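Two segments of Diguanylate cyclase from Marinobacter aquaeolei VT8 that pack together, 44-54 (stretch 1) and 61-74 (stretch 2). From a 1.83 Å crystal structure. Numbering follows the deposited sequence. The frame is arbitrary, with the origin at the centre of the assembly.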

# COMPACT_ATOMS: atom_id res chain seq x y z
N MSE A 44 3.88 -2.13 -0.13
CA MSE A 44 3.48 -1.67 -1.45
C MSE A 44 2.39 -2.65 -1.82
O MSE A 44 2.60 -3.86 -1.78
N PHE A 45 1.19 -2.16 -2.12
CA PHE A 45 0.12 -3.06 -2.48
C PHE A 45 -0.73 -2.54 -3.63
O PHE A 45 -0.81 -1.34 -3.87
N ASP A 46 -1.33 -3.49 -4.35
CA ASP A 46 -2.16 -3.21 -5.52
C ASP A 46 -3.51 -3.89 -5.38
O ASP A 46 -3.64 -4.91 -4.71
N ILE A 47 -4.51 -3.33 -6.05
CA ILE A 47 -5.84 -3.91 -6.05
C ILE A 47 -5.76 -5.01 -7.11
O ILE A 47 -5.30 -4.77 -8.21
N ASP A 48 -6.20 -6.21 -6.76
CA ASP A 48 -6.17 -7.33 -7.70
C ASP A 48 -7.17 -7.17 -8.84
O ASP A 48 -8.26 -6.64 -8.64
N HIS A 49 -6.79 -7.64 -10.03
CA HIS A 49 -7.66 -7.59 -11.20
C HIS A 49 -8.33 -6.24 -11.43
O HIS A 49 -9.50 -6.18 -11.82
N PHE A 50 -7.60 -5.15 -11.20
CA PHE A 50 -8.18 -3.83 -11.37
C PHE A 50 -8.70 -3.53 -12.77
O PHE A 50 -9.84 -3.10 -12.93
N LYS A 51 -7.86 -3.73 -13.78
CA LYS A 51 -8.27 -3.48 -15.16
C LYS A 51 -9.57 -4.25 -15.44
O LYS A 51 -10.55 -3.68 -15.91
N PRO A 52 -9.59 -5.56 -15.14
CA PRO A 52 -10.80 -6.35 -15.37
C PRO A 52 -12.01 -5.74 -14.65
O PRO A 52 -13.11 -5.67 -15.21
N VAL A 53 -11.81 -5.31 -13.41
CA VAL A 53 -12.88 -4.69 -12.63
C VAL A 53 -13.36 -3.43 -13.32
O VAL A 53 -14.57 -3.19 -13.45
N ASN A 54 -12.41 -2.61 -13.75
CA ASN A 54 -12.71 -1.35 -14.41
C ASN A 54 -13.42 -1.57 -15.74
O ASN A 54 -14.39 -0.88 -16.05
N ALA A 61 -16.99 2.77 -11.08
CA ALA A 61 -16.97 1.68 -10.12
C ALA A 61 -15.53 1.52 -9.63
O ALA A 61 -15.29 1.37 -8.43
N GLY A 62 -14.59 1.58 -10.57
CA GLY A 62 -13.18 1.45 -10.24
C GLY A 62 -12.73 2.50 -9.24
O GLY A 62 -11.97 2.20 -8.32
N ASP A 63 -13.19 3.73 -9.41
CA ASP A 63 -12.81 4.81 -8.50
C ASP A 63 -13.34 4.51 -7.10
O ASP A 63 -12.67 4.77 -6.10
N GLU A 64 -14.56 3.97 -7.02
CA GLU A 64 -15.14 3.64 -5.74
C GLU A 64 -14.32 2.56 -5.06
O GLU A 64 -14.17 2.56 -3.84
N VAL A 65 -13.78 1.64 -5.85
CA VAL A 65 -12.96 0.57 -5.31
C VAL A 65 -11.67 1.17 -4.76
O VAL A 65 -11.19 0.77 -3.70
N ILE A 66 -11.11 2.15 -5.48
CA ILE A 66 -9.89 2.82 -5.04
C ILE A 66 -10.16 3.60 -3.76
O ILE A 66 -9.39 3.52 -2.81
N ARG A 67 -11.25 4.36 -3.75
CA ARG A 67 -11.59 5.15 -2.57
C ARG A 67 -11.84 4.27 -1.35
O ARG A 67 -11.43 4.61 -0.24
N HIS A 68 -12.50 3.14 -1.56
CA HIS A 68 -12.78 2.24 -0.45
C HIS A 68 -11.48 1.66 0.09
O HIS A 68 -11.31 1.52 1.30
N THR A 69 -10.57 1.31 -0.82
CA THR A 69 -9.29 0.75 -0.43
C THR A 69 -8.53 1.76 0.43
O THR A 69 -7.94 1.40 1.46
N ALA A 70 -8.54 3.02 0.01
CA ALA A 70 -7.86 4.07 0.75
C ALA A 70 -8.53 4.25 2.11
O ALA A 70 -7.86 4.46 3.12
N ASP A 71 -9.86 4.17 2.14
CA ASP A 71 -10.59 4.32 3.39
C ASP A 71 -10.26 3.19 4.34
O ASP A 71 -10.06 3.41 5.53
N VAL A 72 -10.21 1.97 3.82
CA VAL A 72 -9.89 0.82 4.65
C VAL A 72 -8.49 1.01 5.23
O VAL A 72 -8.25 0.74 6.41
N THR A 73 -7.58 1.49 4.40
CA THR A 73 -6.20 1.72 4.81
C THR A 73 -6.13 2.80 5.88
O THR A 73 -5.57 2.60 6.95
N ARG A 74 -6.70 3.96 5.56
CA ARG A 74 -6.71 5.09 6.48
C ARG A 74 -7.29 4.74 7.84
O ARG A 74 -6.77 5.15 8.87

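The most unusual feature of this contact is the place where the two helices come closest, at a glycine. The CA atoms of Asn 54 and Gly 62 lie 5.0 Å apart, and OD1 of Asn 54 rests 3.4 Å from CA of Gly 62. A CB built in ideal geometry on Gly 62 would point toward stretch 1 and fall 2.0 Å from Asn 54 OD1, a clash, and 3.4 Å from Phe 50 CZ, which is tight. The absence of a side chain is therefore what leaves room for the asparagine. Asn 54 itself leaves its CA sideways with chi1 at -144°, between the standard wells, and its end comes nearer to the opposing helix.

No direct hydrogen bond crosses between the stretches, but water 1 links them. Its oxygen lies 2.8 Å from Asn 54 OD1 and 2.7 Å from Asp 63 OD1, at geometry suited to donation to each, although with atoms elsewhere counted there are more acceptors in reach than protons. Asp 63, in the m rotamer, starts away from stretch 1, yet its end comes nearer, so the carboxylate reaches the water without touching the other stretch.

Phe 50 borders the same glycine. Its CB points sideways, and the t rotamer (chi1 -166°) brings the end of the ring nearer to stretch 2. CE1 of Phe 50 lies 3.6 Å from the carbonyl O of Gly 62, which sits at the ring edge, where the slightly positive aromatic hydrogens suit an oxygen. That oxygen is already the acceptor for the backbone N of Ile 66 at 3.0 Å. The ring also meets Ile 66, with Phe 50 CZ 3.5 Å from Ile 66 CD1; the m, t conformation of the isoleucine extends its delta methyl to this point.

Along the strand, side chains alternate: Phe 45 and Ile 47 point toward the helix, whereas Asp 46 points away. Ile 47 (chi1 m, chi2 t) is a branched aliphatic residue well suited to filling a gap between several neighbours. Its CG2 is 4.1 Å from Val 65 CG1, its CD1 is 3.9 Å from Ile 66 CG1, and its CG1 is 3.8 Å from Thr 69 OG1. Val 65, in the t rotamer, also meets the helix that begins at Phe 50, with its CG2 4.3 Å from CG1 of Val 53, likewise t; compact, apolar valines suit this place, packing methyl to methyl.

Phe 45, in the p rotamer, meets two threonines one helical turn apart with its ring edge: CE1 is 3.7 Å from Thr 69 CG2, and CZ is 3.4 Å from Thr 73 OG1. Hydroxyls can be buried beside an aromatic ring here because the helix satisfies them. With both threonines in the m rotamer, Thr 69 OG1 donates to Val 65 O at 2.7 Å and Thr 73 OG1 donates to Thr 69 O at 2.8 Å.

Glu 64 and Arg 67 are out of reach of stretch 1 and form a salt bridge with each other, OE2 of Glu 64 to NH2 of Arg 67 at 2.7 Å.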

# COMPACT_ATOMS: atom_id res chain seq x y z
CB MSE A 44 4.63 -1.82 -2.47
CG MSE A 44 5.95 -1.22 -2.03
SE MSE A 44 6.56 0.14 -3.26
CE MSE A 44 5.26 1.44 -2.78
CB PHE A 45 -0.73 -3.44 -1.25
CG PHE A 45 -1.53 -2.32 -0.65
CD1 PHE A 45 -2.89 -2.17 -0.96
CD2 PHE A 45 -0.97 -1.46 0.29
CE1 PHE A 45 -3.67 -1.20 -0.34
CE2 PHE A 45 -1.75 -0.48 0.92
CZ PHE A 45 -3.10 -0.35 0.61
CB ASP A 46 -1.51 -3.76 -6.79
CG ASP A 46 -0.32 -2.96 -7.24
OD1 ASP A 46 0.13 -2.08 -6.49
OD2 ASP A 46 0.17 -3.23 -8.36
CB ILE A 47 -6.88 -2.86 -6.47
CG1 ILE A 47 -7.01 -1.80 -5.38
CG2 ILE A 47 -8.21 -3.54 -6.76
CD1 ILE A 47 -7.42 -0.44 -5.90
CB ASP A 48 -6.45 -8.65 -6.98
CG ASP A 48 -5.33 -9.07 -6.06
OD1 ASP A 48 -4.16 -8.93 -6.46
OD2 ASP A 48 -5.61 -9.56 -4.95
CB HIS A 49 -8.75 -8.66 -11.06
CG HIS A 49 -8.23 -10.00 -10.67
ND1 HIS A 49 -7.39 -10.73 -11.48
CD2 HIS A 49 -8.41 -10.75 -9.55
CE1 HIS A 49 -7.07 -11.86 -10.89
NE2 HIS A 49 -7.68 -11.90 -9.71
CB PHE A 50 -7.20 -2.74 -10.94
CG PHE A 50 -7.84 -1.40 -10.78
CD1 PHE A 50 -8.82 -1.20 -9.81
CD2 PHE A 50 -7.51 -0.34 -11.62
CE1 PHE A 50 -9.46 0.03 -9.68
CE2 PHE A 50 -8.15 0.89 -11.51
CZ PHE A 50 -9.13 1.08 -10.54
CB LYS A 51 -7.16 -3.91 -16.13
CG LYS A 51 -6.73 -2.84 -17.12
CD LYS A 51 -7.21 -3.16 -18.51
CE LYS A 51 -6.99 -1.99 -19.45
NZ LYS A 51 -7.97 -2.03 -20.58
CB PRO A 52 -10.42 -7.71 -14.82
CG PRO A 52 -9.00 -7.83 -15.26
CD PRO A 52 -8.44 -6.45 -14.89
CB VAL A 53 -12.39 -4.31 -11.20
CG1 VAL A 53 -13.32 -3.27 -10.60
CG2 VAL A 53 -12.34 -5.55 -10.31
CB ASN A 54 -11.41 -0.58 -14.64
CG ASN A 54 -11.58 0.91 -14.47
OD1 ASN A 54 -12.09 1.38 -13.45
ND2 ASN A 54 -11.12 1.67 -15.46
CB ALA A 61 -17.44 0.40 -10.77
CB ASP A 63 -13.37 6.14 -8.99
CG ASP A 63 -12.61 6.67 -10.19
OD1 ASP A 63 -11.77 5.92 -10.73
OD2 ASP A 63 -12.86 7.82 -10.60
CB GLU A 64 -16.59 3.17 -5.90
CG GLU A 64 -17.58 4.31 -5.85
CD GLU A 64 -17.44 5.12 -4.58
OE1 GLU A 64 -17.83 4.61 -3.50
OE2 GLU A 64 -16.94 6.26 -4.65
CB VAL A 65 -12.63 -0.48 -6.40
CG1 VAL A 65 -11.66 -1.52 -5.85
CG2 VAL A 65 -13.90 -1.16 -6.85
CB ILE A 66 -9.36 3.79 -6.12
CG1 ILE A 66 -8.73 3.00 -7.26
CG2 ILE A 66 -8.35 4.74 -5.51
CD1 ILE A 66 -8.37 3.84 -8.47
CB ARG A 67 -12.81 6.02 -2.84
CG ARG A 67 -12.49 7.37 -3.44
CD ARG A 67 -13.71 8.27 -3.50
NE ARG A 67 -14.68 7.80 -4.48
CZ ARG A 67 -15.04 8.49 -5.56
NH1 ARG A 67 -14.50 9.68 -5.80
NH2 ARG A 67 -15.92 7.98 -6.41
CB HIS A 68 -13.70 1.10 -0.88
CG HIS A 68 -14.07 0.17 0.23
ND1 HIS A 68 -14.81 0.58 1.32
CD2 HIS A 68 -13.77 -1.13 0.44
CE1 HIS A 68 -14.95 -0.44 2.15
NE2 HIS A 68 -14.33 -1.49 1.64
CB THR A 69 -8.44 0.41 -1.68
OG1 THR A 69 -9.15 -0.53 -2.49
CG2 THR A 69 -7.11 -0.21 -1.26
CB ALA A 70 -7.91 5.38 -0.03
CB ASP A 71 -12.10 4.39 3.13
CG ASP A 71 -12.51 5.67 2.44
OD1 ASP A 71 -11.78 6.67 2.56
OD2 ASP A 71 -13.57 5.68 1.78
CB VAL A 72 -9.92 -0.49 3.84
CG1 VAL A 72 -9.34 -1.63 4.67
CG2 VAL A 72 -11.36 -0.82 3.43
CB THR A 73 -5.34 2.15 3.61
OG1 THR A 73 -5.41 1.14 2.59
CG2 THR A 73 -3.88 2.34 4.03
CB ARG A 74 -7.49 6.26 5.86
CG ARG A 74 -7.66 7.46 6.79
CD ARG A 74 -8.50 8.56 6.16
NE ARG A 74 -7.85 9.13 4.98
CZ ARG A 74 -8.27 8.96 3.73
NH1 ARG A 74 -9.35 8.24 3.49
NH2 ARG A 74 -7.61 9.53 2.73
O HOH W 1 -11.30 3.67 -12.12